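Local coordinates for protein succinate-semialdehyde dehydrogenase (NAD(P)(+)) (Marinobacter aquaeolei, PDB 3RH9) that probably oxidises succinate semialdehyde to succinate with a nicotinamide cofactor, as a member of the aldehyde dehydrogenase family, at residues M3-G14 with V39-P47; I91-H99 with E185-V196. All blocks are in the same frame, centred on the assembly; numbering follows the deposited sequence.

Contact 1: residues M3-G14 with V39-P47; sequences MIESPLLENLTG and VIAKVPSMP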
HETATM    1  N   MSE A   3      -1.188  42.763  -9.860  1.00 25.42           N
HETATM    2  CA  MSE A   3      -0.499  41.472  -9.951  1.00 30.70           C
HETATM    3  C   MSE A   3       0.578  41.354  -8.880  1.00 32.21           C
HETATM    4  O   MSE A   3       1.269  42.336  -8.579  1.00 30.20           O
HETATM    5  CB  MSE A   3       0.165  41.258 -11.325  1.00 30.23           C
HETATM    6  CG  MSE A   3      -0.775  41.211 -12.542  1.00 39.53           C
HETATM    7 SE   MSE A   3      -2.006  39.653 -12.794  1.00 63.65          SE
HETATM    8  CE  MSE A   3      -2.086  39.645 -14.771  1.00 33.10           C
ATOM      9  N   ILE A   4       0.727  40.143  -8.335  1.00 28.46           N
ATOM     10  CA  ILE A   4       1.696  39.848  -7.272  1.00 24.72           C
ATOM     11  C   ILE A   4       3.161  39.934  -7.746  1.00 26.12           C
ATOM     12  O   ILE A   4       3.524  39.420  -8.812  1.00 24.77           O
ATOM     13  CB  ILE A   4       1.430  38.448  -6.651  1.00 24.15           C
ATOM     14  CG1 ILE A   4       1.964  38.374  -5.222  1.00 25.18           C
ATOM     15  CG2 ILE A   4       2.017  37.336  -7.515  1.00 21.67           C
ATOM     16  CD1 ILE A   4       1.510  37.147  -4.485  1.00 24.45           C
ATOM     17  N   GLU A   5       3.998  40.597  -6.954  1.00 24.15           N
ATOM     18  CA  GLU A   5       5.402  40.724  -7.303  1.00 22.90           C
ATOM     19  C   GLU A   5       6.237  40.267  -6.126  1.00 22.50           C
ATOM     20  O   GLU A   5       5.959  40.606  -4.979  1.00 23.05           O
ATOM     21  CB  GLU A   5       5.748  42.159  -7.701  1.00 20.90           C
ATOM     22  N   SER A   6       7.250  39.466  -6.418  1.00 22.16           N
ATOM     23  CA  SER A   6       8.106  38.913  -5.385  1.00 22.43           C
ATOM     24  C   SER A   6       9.395  38.376  -6.009  1.00 22.26           C
ATOM     25  O   SER A   6       9.408  37.901  -7.141  1.00 23.29           O
ATOM     26  CB  SER A   6       7.355  37.818  -4.609  1.00 22.40           C
ATOM     27  OG  SER A   6       8.239  36.947  -3.923  1.00 22.53           O
ATOM     28  N   PRO A   7      10.502  38.499  -5.288  1.00 22.39           N
ATOM     29  CA  PRO A   7      11.751  37.902  -5.759  1.00 24.41           C
ATOM     30  C   PRO A   7      11.648  36.373  -5.875  1.00 26.16           C
ATOM     31  O   PRO A   7      12.252  35.791  -6.783  1.00 28.15           O
ATOM     32  CB  PRO A   7      12.759  38.307  -4.673  1.00 23.16           C
ATOM     33  CG  PRO A   7      11.905  38.768  -3.504  1.00 23.21           C
ATOM     34  CD  PRO A   7      10.719  39.386  -4.137  1.00 21.82           C
ATOM     35  N   LEU A   8      10.888  35.735  -4.987  1.00 22.95           N
ATOM     36  CA  LEU A   8      10.687  34.294  -5.066  1.00 23.54           C
ATOM     37  C   LEU A   8       9.847  33.884  -6.280  1.00 24.64           C
ATOM     38  O   LEU A   8       9.748  32.691  -6.593  1.00 25.18           O
ATOM     39  CB  LEU A   8      10.023  33.767  -3.794  1.00 22.22           C
ATOM     40  CG  LEU A   8      10.775  33.966  -2.483  1.00 21.58           C
ATOM     41  CD1 LEU A   8      10.057  33.238  -1.351  1.00 21.69           C
ATOM     42  CD2 LEU A   8      12.209  33.498  -2.598  1.00 19.64           C
ATOM     43  N   LEU A   9       9.246  34.863  -6.954  1.00 22.92           N
ATOM     44  CA  LEU A   9       8.379  34.586  -8.098  1.00 22.52           C
ATOM     45  C   LEU A   9       8.855  35.220  -9.394  1.00 22.76           C
ATOM     46  O   LEU A   9       8.046  35.516 -10.259  1.00 21.69           O
ATOM     47  CB  LEU A   9       6.950  35.043  -7.810  1.00 22.87           C
ATOM     48  CG  LEU A   9       6.244  34.253  -6.705  1.00 23.29           C
ATOM     49  CD1 LEU A   9       4.930  34.889  -6.283  1.00 20.12           C
ATOM     50  CD2 LEU A   9       6.024  32.845  -7.189  1.00 22.73           C
ATOM     51  N   GLU A  10      10.163  35.419  -9.527  1.00 25.35           N
ATOM     52  CA  GLU A  10      10.752  35.966 -10.760  1.00 26.60           C
ATOM     53  C   GLU A  10      10.666  34.988 -11.920  1.00 25.10           C
ATOM     54  O   GLU A  10      10.887  35.346 -13.075  1.00 21.64           O
ATOM     55  CB  GLU A  10      12.216  36.323 -10.546  1.00 29.13           C
ATOM     56  CG  GLU A  10      12.459  37.691  -9.935  1.00 33.58           C
ATOM     57  CD  GLU A  10      13.911  37.873  -9.541  1.00 39.52           C
ATOM     58  OE1 GLU A  10      14.393  37.109  -8.672  1.00 37.41           O
ATOM     59  OE2 GLU A  10      14.572  38.773 -10.108  1.00 48.51           O
ATOM     60  N   ASN A  11      10.362  33.739 -11.599  1.00 25.75           N
ATOM     61  CA  ASN A  11      10.139  32.740 -12.622  1.00 23.33           C
ATOM     62  C   ASN A  11       8.777  32.127 -12.443  1.00 23.65           C
ATOM     63  O   ASN A  11       8.554  31.327 -11.538  1.00 23.85           O
ATOM     64  CB  ASN A  11      11.223  31.686 -12.574  1.00 22.57           C
ATOM     65  CG  ASN A  11      12.563  32.238 -12.975  1.00 23.66           C
ATOM     66  OD1 ASN A  11      12.817  32.480 -14.161  1.00 24.35           O
ATOM     67  ND2 ASN A  11      13.433  32.456 -11.991  1.00 23.02           N
ATOM     68  N   LEU A  12       7.857  32.540 -13.303  1.00 24.08           N
ATOM     69  CA  LEU A  12       6.481  32.100 -13.223  1.00 22.94           C
ATOM     70  C   LEU A  12       6.286  31.091 -14.341  1.00 21.50           C
ATOM     71  O   LEU A  12       5.729  31.393 -15.386  1.00 23.23           O
ATOM     72  CB  LEU A  12       5.540  33.299 -13.375  1.00 20.10           C
ATOM     73  CG  LEU A  12       4.349  33.342 -12.420  1.00 22.26           C
ATOM     74  CD1 LEU A  12       3.390  32.200 -12.732  1.00 25.85           C
ATOM     75  CD2 LEU A  12       4.786  33.284 -10.957  1.00 20.26           C
ATOM     76  N   THR A  13       6.773  29.885 -14.117  1.00 21.21           N
ATOM     77  CA  THR A  13       6.774  28.864 -15.147  1.00 21.48           C
ATOM     78  C   THR A  13       7.164  27.565 -14.472  1.00 21.53           C
ATOM     79  O   THR A  13       7.403  27.534 -13.263  1.00 20.37           O
ATOM     80  CB  THR A  13       7.792  29.204 -16.257  1.00 22.37           C
ATOM     81  OG1 THR A  13       7.889  28.119 -17.181  1.00 23.45           O
ATOM     82  CG2 THR A  13       9.166  29.467 -15.668  1.00 21.56           C
ATOM     83  N   GLY A  14       7.230  26.494 -15.249  1.00 22.04           N
ATOM     84  CA  GLY A  14       7.586  25.199 -14.704  1.00 21.32           C
ATOM     85  C   GLY A  14       9.051  25.075 -14.354  1.00 20.24           C
ATOM     86  O   GLY A  14       9.829  26.022 -14.474  1.00 21.02           O
ATOM     87  N   VAL A  39      -7.537  38.806  -9.841  1.00 20.48           N
ATOM     88  CA  VAL A  39      -6.487  37.942 -10.359  1.00 22.57           C
ATOM     89  C   VAL A  39      -5.112  38.457  -9.922  1.00 22.79           C
ATOM     90  O   VAL A  39      -4.800  39.628 -10.098  1.00 23.67           O
ATOM     91  CB  VAL A  39      -6.578  37.879 -11.902  1.00 22.60           C
ATOM     92  CG1 VAL A  39      -5.262  37.458 -12.514  1.00 21.77           C
ATOM     93  CG2 VAL A  39      -7.723  36.949 -12.317  1.00 22.89           C
ATOM     94  N   ILE A  40      -4.291  37.594  -9.338  1.00 22.97           N
ATOM     95  CA  ILE A  40      -2.998  38.051  -8.825  1.00 23.37           C
ATOM     96  C   ILE A  40      -1.828  37.478  -9.614  1.00 23.80           C
ATOM     97  O   ILE A  40      -0.685  37.878  -9.421  1.00 24.49           O
ATOM     98  CB  ILE A  40      -2.826  37.804  -7.301  1.00 21.64           C
ATOM     99  CG1 ILE A  40      -2.841  36.308  -6.974  1.00 20.85           C
ATOM    100  CG2 ILE A  40      -3.912  38.537  -6.525  1.00 20.69           C
ATOM    101  CD1 ILE A  40      -2.739  36.004  -5.491  1.00 19.20           C
ATOM    102  N   ALA A  41      -2.126  36.571 -10.532  1.00 22.51           N
ATOM    103  CA  ALA A  41      -1.080  35.978 -11.338  1.00 22.30           C
ATOM    104  C   ALA A  41      -1.665  35.209 -12.502  1.00 22.18           C
ATOM    105  O   ALA A  41      -2.788  34.712 -12.427  1.00 21.84           O
ATOM    106  CB  ALA A  41      -0.214  35.064 -10.480  1.00 21.34           C
ATOM    107  N   LYS A  42      -0.896  35.122 -13.580  1.00 21.86           N
ATOM    108  CA  LYS A  42      -1.251  34.281 -14.712  1.00 21.70           C
ATOM    109  C   LYS A  42      -0.158  33.238 -14.967  1.00 23.68           C
ATOM    110  O   LYS A  42       0.931  33.558 -15.445  1.00 24.43           O
ATOM    111  CB  LYS A  42      -1.489  35.128 -15.954  1.00 22.25           C
ATOM    112  CG  LYS A  42      -2.733  36.007 -15.889  1.00 25.20           C
ATOM    113  CD  LYS A  42      -2.835  36.897 -17.132  1.00 25.59           C
ATOM    114  CE  LYS A  42      -4.251  36.950 -17.721  1.00 26.61           C
ATOM    115  NZ  LYS A  42      -5.242  37.661 -16.865  1.00 29.15           N
ATOM    116  N   VAL A  43      -0.464  31.985 -14.647  1.00 22.57           N
ATOM    117  CA  VAL A  43       0.493  30.897 -14.753  1.00 21.63           C
ATOM    118  C   VAL A  43       0.319  30.084 -16.034  1.00 21.09           C
ATOM    119  O   VAL A  43      -0.800  29.804 -16.456  1.00 21.20           O
ATOM    120  CB  VAL A  43       0.355  29.944 -13.548  1.00 21.58           C
ATOM    121  CG1 VAL A  43       1.525  28.983 -13.493  1.00 22.08           C
ATOM    122  CG2 VAL A  43       0.269  30.738 -12.266  1.00 21.31           C
ATOM    123  N   PRO A  44       1.438  29.697 -16.652  1.00 20.71           N
ATOM    124  CA  PRO A  44       1.477  28.849 -17.849  1.00 20.19           C
ATOM    125  C   PRO A  44       0.764  27.516 -17.672  1.00 21.74           C
ATOM    126  O   PRO A  44       0.988  26.801 -16.690  1.00 22.26           O
ATOM    127  CB  PRO A  44       2.967  28.596 -18.049  1.00 22.01           C
ATOM    128  CG  PRO A  44       3.634  29.789 -17.427  1.00 22.10           C
ATOM    129  CD  PRO A  44       2.772  30.189 -16.270  1.00 20.56           C
ATOM    130  N   SER A  45      -0.080  27.189 -18.645  1.00 20.76           N
ATOM    131  CA  SER A  45      -0.835  25.956 -18.649  1.00 19.92           C
ATOM    132  C   SER A  45      -0.071  24.916 -19.469  1.00 20.41           C
ATOM    133  O   SER A  45      -0.284  24.755 -20.677  1.00 20.99           O
ATOM    134  CB  SER A  45      -2.225  26.217 -19.234  1.00 20.81           C
ATOM    135  OG  SER A  45      -3.116  25.150 -18.971  1.00 20.25           O
HETATM  136  N   MSE A  46       0.836  24.216 -18.800  1.00 21.39           N
HETATM  137  CA  MSE A  46       1.775  23.316 -19.475  1.00 22.60           C
HETATM  138  C   MSE A  46       1.110  22.112 -20.122  1.00 20.81           C
HETATM  139  O   MSE A  46       0.181  21.527 -19.570  1.00 19.23           O
HETATM  140  CB  MSE A  46       2.889  22.885 -18.515  1.00 22.54           C
HETATM  141  CG  MSE A  46       3.619  24.078 -17.913  1.00 23.13           C
HETATM  142 SE   MSE A  46       4.734  23.713 -16.333  1.00 38.50          SE
HETATM  143  CE  MSE A  46       4.062  25.202 -15.254  1.00 25.38           C
ATOM    144  N   PRO A  47       1.594  21.755 -21.311  1.00 21.15           N
ATOM    145  CA  PRO A  47       1.078  20.675 -22.158  1.00 21.46           C
ATOM    146  C   PRO A  47       1.602  19.310 -21.739  1.00 23.25           C
ATOM    147  O   PRO A  47       2.446  19.191 -20.858  1.00 22.73           O
ATOM    148  CB  PRO A  47       1.649  21.004 -23.542  1.00 21.51           C
ATOM    149  CG  PRO A  47       2.401  22.312 -23.381  1.00 23.54           C
ATOM    150  CD  PRO A  47       2.712  22.466 -21.942  1.00 20.30           C
TER
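M3, a selenomethionine, places its SE atom over one face of the peptide joining I40 to A41: SE is 3.8 Å from A41 N and much the same distance from I40 C. Its bend at chi2 (-70°) folds the chain over that peptide and carries CE on to the K42 side chain, which it crosses obliquely, with CE 3.7 Å from K42 CD. This end of the contact is exposed, and the two side chains meet through their apolar parts.

The polar tie lies one residue on. I4 N donates to I40 O at 2.9 Å, nearly straight at 171°, on a lone pair in the carbonyl plane. The I4 side chain sits close to the same acceptor, with CG2 3.4 Å from I40 O. I40 and A41 both pair with V31, and I40 has a psi near zero, which is consistent with a beta bulge at this point.

After the loop 5-11, with its short 3-10 segment, the chain returns to the strand. L12 comes in at about a right angle to V43, its CD1 branch 3.5 Å from V43 CG2. Alongside, the ring of P44 packs on backbone: its CD lies 3.3 Å from L12 O, and CG faces T13 CA. Beyond the strand, M46 ends the series with its selenium 3.6 Å from G14 CA and its methyl against G14 N.

The N-terminal segment thus meets strand 39-44 at two places, M3-I4 and L12-T13, on the side not taken by its antiparallel hairpin partner, strand 28-32; the intervening loop stands off it. Beneath, L9 and L12 rest on I191 and A41 on L188, both of helix 188-197, while L8 reaches I91 of helix 88-99; T13 is tied separately to D22.

Contact 2: residues I91-H99 with E185-V196; sequences IGRILCMEH and ETPLTMIAFFSV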
ATOM      1  N   ILE A  91       7.157  33.470   1.806  1.00 20.83           N
ATOM      2  CA  ILE A  91       6.363  32.339   1.343  1.00 20.60           C
ATOM      3  C   ILE A  91       5.006  32.409   2.034  1.00 20.47           C
ATOM      4  O   ILE A  91       3.966  32.259   1.399  1.00 19.88           O
ATOM      5  CB  ILE A  91       7.058  31.006   1.630  1.00 18.42           C
ATOM      6  CG1 ILE A  91       8.284  30.862   0.737  1.00 17.89           C
ATOM      7  CG2 ILE A  91       6.105  29.853   1.415  1.00 17.35           C
ATOM      8  CD1 ILE A  91       9.132  29.695   1.065  1.00 16.89           C
ATOM      9  N   GLY A  92       5.034  32.670   3.335  1.00 19.32           N
ATOM     10  CA  GLY A  92       3.830  32.993   4.075  1.00 21.33           C
ATOM     11  C   GLY A  92       2.996  34.075   3.402  1.00 21.56           C
ATOM     12  O   GLY A  92       1.772  34.022   3.439  1.00 21.81           O
ATOM     13  N   ARG A  93       3.646  35.054   2.776  1.00 22.47           N
ATOM     14  CA  ARG A  93       2.913  36.136   2.112  1.00 23.52           C
ATOM     15  C   ARG A  93       2.168  35.606   0.909  1.00 22.30           C
ATOM     16  O   ARG A  93       0.948  35.752   0.803  1.00 22.80           O
ATOM     17  CB  ARG A  93       3.843  37.265   1.675  1.00 23.27           C
ATOM     18  CG  ARG A  93       3.110  38.566   1.404  1.00 27.40           C
ATOM     19  CD  ARG A  93       4.050  39.685   0.977  1.00 27.72           C
ATOM     20  NE  ARG A  93       4.757  39.365  -0.266  1.00 25.61           N
ATOM     21  CZ  ARG A  93       4.492  39.908  -1.451  1.00 24.32           C
ATOM     22  NH1 ARG A  93       3.538  40.820  -1.564  1.00 27.66           N
ATOM     23  NH2 ARG A  93       5.191  39.546  -2.521  1.00 22.61           N
ATOM     24  N   ILE A  94       2.914  34.989   0.004  1.00 20.73           N
ATOM     25  CA  ILE A  94       2.339  34.383  -1.189  1.00 20.02           C
ATOM     26  C   ILE A  94       1.270  33.339  -0.843  1.00 20.07           C
ATOM     27  O   ILE A  94       0.272  33.192  -1.547  1.00 20.43           O
ATOM     28  CB  ILE A  94       3.443  33.745  -2.055  1.00 19.35           C
ATOM     29  CG1 ILE A  94       4.432  34.822  -2.506  1.00 21.04           C
ATOM     30  CG2 ILE A  94       2.848  33.044  -3.252  1.00 18.53           C
ATOM     31  CD1 ILE A  94       5.823  34.307  -2.785  1.00 21.32           C
ATOM     32  N   LEU A  95       1.476  32.614   0.247  1.00 19.03           N
ATOM     33  CA  LEU A  95       0.522  31.607   0.642  1.00 19.39           C
ATOM     34  C   LEU A  95      -0.781  32.310   1.009  1.00 20.83           C
ATOM     35  O   LEU A  95      -1.866  31.970   0.522  1.00 19.38           O
ATOM     36  CB  LEU A  95       1.057  30.827   1.835  1.00 19.89           C
ATOM     37  CG  LEU A  95       0.447  29.443   2.035  1.00 19.70           C
ATOM     38  CD1 LEU A  95       1.414  28.530   2.762  1.00 19.42           C
ATOM     39  CD2 LEU A  95      -0.881  29.528   2.775  1.00 19.14           C
ATOM     40  N   CYS A  96      -0.649  33.311   1.864  1.00 20.65           N
ATOM     41  CA  CYS A  96      -1.781  34.071   2.346  1.00 20.49           C
ATOM     42  C   CYS A  96      -2.647  34.585   1.201  1.00 22.60           C
ATOM     43  O   CYS A  96      -3.882  34.465   1.222  1.00 21.07           O
ATOM     44  CB  CYS A  96      -1.283  35.253   3.165  1.00 21.77           C
ATOM     45  SG  CYS A  96      -2.592  36.325   3.727  1.00 23.99           S
HETATM   46  N   MSE A  97      -2.001  35.165   0.198  1.00 22.13           N
HETATM   47  CA  MSE A  97      -2.750  35.855  -0.832  1.00 22.62           C
HETATM   48  C   MSE A  97      -3.503  34.924  -1.760  1.00 21.14           C
HETATM   49  O   MSE A  97      -4.572  35.283  -2.249  1.00 20.70           O
HETATM   50  CB  MSE A  97      -1.855  36.794  -1.622  1.00 25.50           C
HETATM   51  CG  MSE A  97      -1.593  38.090  -0.878  1.00 31.64           C
HETATM   52 SE   MSE A  97      -0.055  39.060  -1.580  1.00 74.34          SE
HETATM   53  CE  MSE A  97      -0.139  40.645  -0.410  1.00 42.97           C
ATOM     54  N   GLU A  98      -2.963  33.733  -2.002  1.00 20.01           N
ATOM     55  CA  GLU A  98      -3.602  32.822  -2.949  1.00 19.82           C
ATOM     56  C   GLU A  98      -4.593  31.862  -2.281  1.00 17.23           C
ATOM     57  O   GLU A  98      -5.559  31.431  -2.900  1.00 16.54           O
ATOM     58  CB  GLU A  98      -2.558  32.060  -3.776  1.00 18.12           C
ATOM     59  CG  GLU A  98      -1.737  31.084  -2.981  1.00 18.37           C
ATOM     60  CD  GLU A  98      -0.714  30.354  -3.842  1.00 19.83           C
ATOM     61  OE1 GLU A  98      -0.756  30.508  -5.088  1.00 19.83           O
ATOM     62  OE2 GLU A  98       0.133  29.628  -3.275  1.00 18.19           O
ATOM     63  N   HIS A  99      -4.345  31.551  -1.018  1.00 17.32           N
ATOM     64  CA  HIS A  99      -5.216  30.675  -0.237  1.00 18.83           C
ATOM     65  C   HIS A  99      -6.294  31.440   0.527  1.00 18.08           C
ATOM     66  O   HIS A  99      -7.454  31.072   0.485  1.00 17.89           O
ATOM     67  CB  HIS A  99      -4.378  29.863   0.747  1.00 19.14           C
ATOM     68  CG  HIS A  99      -5.171  28.930   1.607  1.00 19.12           C
ATOM     69  ND1 HIS A  99      -5.585  29.264   2.878  1.00 18.75           N
ATOM     70  CD2 HIS A  99      -5.594  27.661   1.394  1.00 18.99           C
ATOM     71  CE1 HIS A  99      -6.241  28.247   3.406  1.00 18.67           C
ATOM     72  NE2 HIS A  99      -6.258  27.259   2.528  1.00 18.16           N
ATOM     73  N   GLU A 185      -5.300  26.436  -7.816  1.00 18.05           N
ATOM     74  CA  GLU A 185      -5.722  27.494  -6.901  1.00 17.85           C
ATOM     75  C   GLU A 185      -4.543  28.046  -6.107  1.00 18.10           C
ATOM     76  O   GLU A 185      -4.589  29.177  -5.615  1.00 16.82           O
ATOM     77  CB  GLU A 185      -6.784  26.982  -5.917  1.00 18.41           C
ATOM     78  CG  GLU A 185      -8.139  26.626  -6.543  1.00 20.13           C
ATOM     79  CD  GLU A 185      -8.200  25.195  -7.116  1.00 21.26           C
ATOM     80  OE1 GLU A 185      -7.208  24.430  -6.973  1.00 18.42           O
ATOM     81  OE2 GLU A 185      -9.257  24.841  -7.701  1.00 22.21           O
ATOM     82  N   THR A 186      -3.493  27.238  -5.965  1.00 19.11           N
ATOM     83  CA  THR A 186      -2.336  27.636  -5.162  1.00 18.36           C
ATOM     84  C   THR A 186      -0.991  27.197  -5.735  1.00 16.48           C
ATOM     85  O   THR A 186      -0.241  26.481  -5.079  1.00 16.20           O
ATOM     86  CB  THR A 186      -2.463  27.121  -3.715  1.00 18.94           C
ATOM     87  OG1 THR A 186      -2.881  25.750  -3.739  1.00 18.81           O
ATOM     88  CG2 THR A 186      -3.478  27.961  -2.932  1.00 16.91           C
ATOM     89  N   PRO A 187      -0.669  27.652  -6.953  1.00 17.26           N
ATOM     90  CA  PRO A 187       0.593  27.285  -7.594  1.00 17.26           C
ATOM     91  C   PRO A 187       1.758  28.160  -7.126  1.00 18.08           C
ATOM     92  O   PRO A 187       2.910  27.757  -7.239  1.00 19.49           O
ATOM     93  CB  PRO A 187       0.327  27.570  -9.069  1.00 17.62           C
ATOM     94  CG  PRO A 187      -1.007  28.252  -9.138  1.00 18.15           C
ATOM     95  CD  PRO A 187      -1.423  28.608  -7.772  1.00 17.30           C
ATOM     96  N   LEU A 188       1.466  29.344  -6.606  1.00 17.52           N
ATOM     97  CA  LEU A 188       2.516  30.326  -6.363  1.00 19.28           C
ATOM     98  C   LEU A 188       3.385  29.963  -5.170  1.00 19.77           C
ATOM     99  O   LEU A 188       4.566  30.317  -5.115  1.00 20.00           O
ATOM    100  CB  LEU A 188       1.934  31.734  -6.187  1.00 19.01           C
ATOM    101  CG  LEU A 188       0.885  32.166  -7.216  1.00 18.78           C
ATOM    102  CD1 LEU A 188       0.222  33.447  -6.755  1.00 17.87           C
ATOM    103  CD2 LEU A 188       1.481  32.297  -8.621  1.00 17.86           C
ATOM    104  N   THR A 189       2.801  29.272  -4.202  1.00 19.01           N
ATOM    105  CA  THR A 189       3.574  28.877  -3.048  1.00 18.78           C
ATOM    106  C   THR A 189       4.558  27.858  -3.575  1.00 19.16           C
ATOM    107  O   THR A 189       5.710  27.816  -3.155  1.00 17.83           O
ATOM    108  CB  THR A 189       2.690  28.300  -1.933  1.00 17.82           C
ATOM    109  OG1 THR A 189       1.887  29.349  -1.398  1.00 21.27           O
ATOM    110  CG2 THR A 189       3.523  27.749  -0.808  1.00 17.96           C
HETATM  111  N   MSE A 190       4.095  27.053  -4.525  1.00 19.17           N
HETATM  112  CA  MSE A 190       4.924  26.007  -5.090  1.00 19.63           C
HETATM  113  C   MSE A 190       6.076  26.634  -5.867  1.00 20.11           C
HETATM  114  O   MSE A 190       7.238  26.226  -5.739  1.00 18.81           O
HETATM  115  CB  MSE A 190       4.103  25.080  -5.992  1.00 19.03           C
HETATM  116  CG  MSE A 190       4.800  23.753  -6.255  1.00 20.09           C
HETATM  117 SE   MSE A 190       5.155  22.852  -4.546  1.00 39.18          SE
HETATM  118  CE  MSE A 190       6.787  21.944  -4.998  1.00 24.26           C
ATOM    119  N   ILE A 191       5.747  27.631  -6.674  1.00 18.96           N
ATOM    120  CA  ILE A 191       6.775  28.307  -7.432  1.00 21.05           C
ATOM    121  C   ILE A 191       7.826  28.892  -6.484  1.00 20.83           C
ATOM    122  O   ILE A 191       9.026  28.742  -6.711  1.00 20.52           O
ATOM    123  CB  ILE A 191       6.181  29.362  -8.379  1.00 20.07           C
ATOM    124  CG1 ILE A 191       5.344  28.663  -9.446  1.00 19.58           C
ATOM    125  CG2 ILE A 191       7.287  30.145  -9.048  1.00 20.27           C
ATOM    126  CD1 ILE A 191       4.649  29.594 -10.370  1.00 20.81           C
ATOM    127  N   ALA A 192       7.366  29.520  -5.404  1.00 20.03           N
ATOM    128  CA  ALA A 192       8.262  30.115  -4.413  1.00 20.22           C
ATOM    129  C   ALA A 192       9.194  29.076  -3.801  1.00 20.24           C
ATOM    130  O   ALA A 192      10.402  29.296  -3.679  1.00 21.88           O
ATOM    131  CB  ALA A 192       7.464  30.812  -3.327  1.00 20.28           C
ATOM    132  N   PHE A 193       8.619  27.944  -3.419  1.00 19.96           N
ATOM    133  CA  PHE A 193       9.377  26.800  -2.936  1.00 19.63           C
ATOM    134  C   PHE A 193      10.462  26.363  -3.945  1.00 21.61           C
ATOM    135  O   PHE A 193      11.624  26.163  -3.572  1.00 21.94           O
ATOM    136  CB  PHE A 193       8.425  25.647  -2.625  1.00 18.41           C
ATOM    137  CG  PHE A 193       9.069  24.516  -1.906  1.00 18.81           C
ATOM    138  CD1 PHE A 193      10.038  24.754  -0.949  1.00 19.60           C
ATOM    139  CD2 PHE A 193       8.702  23.209  -2.176  1.00 19.45           C
ATOM    140  CE1 PHE A 193      10.638  23.696  -0.273  1.00 21.57           C
ATOM    141  CE2 PHE A 193       9.290  22.148  -1.504  1.00 19.20           C
ATOM    142  CZ  PHE A 193      10.258  22.383  -0.551  1.00 18.92           C
ATOM    143  N   PHE A 194      10.091  26.223  -5.215  1.00 19.89           N
ATOM    144  CA  PHE A 194      11.064  25.822  -6.217  1.00 19.63           C
ATOM    145  C   PHE A 194      12.117  26.888  -6.401  1.00 21.67           C
ATOM    146  O   PHE A 194      13.287  26.577  -6.584  1.00 22.25           O
ATOM    147  CB  PHE A 194      10.404  25.455  -7.543  1.00 18.09           C
ATOM    148  CG  PHE A 194      10.109  24.001  -7.664  1.00 18.02           C
ATOM    149  CD1 PHE A 194      10.986  23.160  -8.311  1.00 18.15           C
ATOM    150  CD2 PHE A 194       8.985  23.459  -7.088  1.00 18.78           C
ATOM    151  CE1 PHE A 194      10.731  21.808  -8.419  1.00 17.34           C
ATOM    152  CE2 PHE A 194       8.726  22.103  -7.194  1.00 18.20           C
ATOM    153  CZ  PHE A 194       9.605  21.277  -7.857  1.00 17.43           C
ATOM    154  N   SER A 195      11.712  28.150  -6.335  1.00 22.44           N
ATOM    155  CA  SER A 195      12.687  29.228  -6.386  1.00 23.08           C
ATOM    156  C   SER A 195      13.704  29.083  -5.255  1.00 23.40           C
ATOM    157  O   SER A 195      14.907  29.241  -5.481  1.00 25.06           O
ATOM    158  CB  SER A 195      12.012  30.595  -6.314  1.00 24.70           C
ATOM    159  OG  SER A 195      12.989  31.618  -6.359  1.00 24.67           O
ATOM    160  N   VAL A 196      13.227  28.775  -4.045  1.00 21.48           N
ATOM    161  CA  VAL A 196      14.133  28.571  -2.916  1.00 21.12           C
ATOM    162  C   VAL A 196      15.046  27.351  -3.094  1.00 21.45           C
ATOM    163  O   VAL A 196      16.212  27.415  -2.738  1.00 24.12           O
ATOM    164  CB  VAL A 196      13.403  28.517  -1.540  1.00 22.11           C
ATOM    165  CG1 VAL A 196      14.351  28.031  -0.431  1.00 19.47           C
ATOM    166  CG2 VAL A 196      12.852  29.877  -1.175  1.00 20.50           C
TER
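T186 CA covers one face of the flat E98 carboxylate, 3.4 Å from E98 CD; the donors come in round the rim, those of T189 tilted toward the opposite face. L188 N gives its hydrogen to the syn lone pair of OE1 (2.9 Å), whereas OE2 takes two donors: T189 N on the syn side, 27° out of plane, and T189 OG1 on the anti side, 2.6 Å away. Three bonds therefore fix the rotation of the buried group, and the two amides, near the start of helix 188-197, would favour its negative charge. CG stands between the backbone N and the carbonyl carbon (chi1 68°), and the extended chain carries the carboxylate across the interface. With an alanine here, both amides and the T189 hydroxyl would probably be left without the carboxylate that accepts from them, and a gap would open beside T186.

The helices run nearly antiparallel (163°), with axes 8.9 Å apart. T189 is a knob in a hole formed by I91, I94, L95 and E98; further along, A192 CB touches I94 CD1 at 3.9 Å.

Helix 188-197 is the helix of the beta-alpha-beta crossover that joins parallel strands 178-181 and 207-209 of the Rossmann-like sheet, and M190 and I191 face L209. Helix 103-123 packs on I91 and L95, while L188 meets strand 39-44.

Overall arrangement
Contact 1 is a partly buried layer near the surface, and contact 2 a buried helix pair closer to the middle of the chain. Their centres are 10 Å apart, and they share supports: helices 88-99 and 188-197, paired in contact 2, form the floor on which the 3-14 segment and strand 39-44 lie. The carbonyl E5 O and R93 NH2, 2.8 Å apart, probably form a hydrogen bond joining the two. The chemistry differs with depth. In contact 1 a single backbone bond accompanies selenomethionine and proline laid against main chain and a leucine against a valine; in contact 2 one buried carboxylate gathers three donors beside a threonine knob and aliphatic side chains.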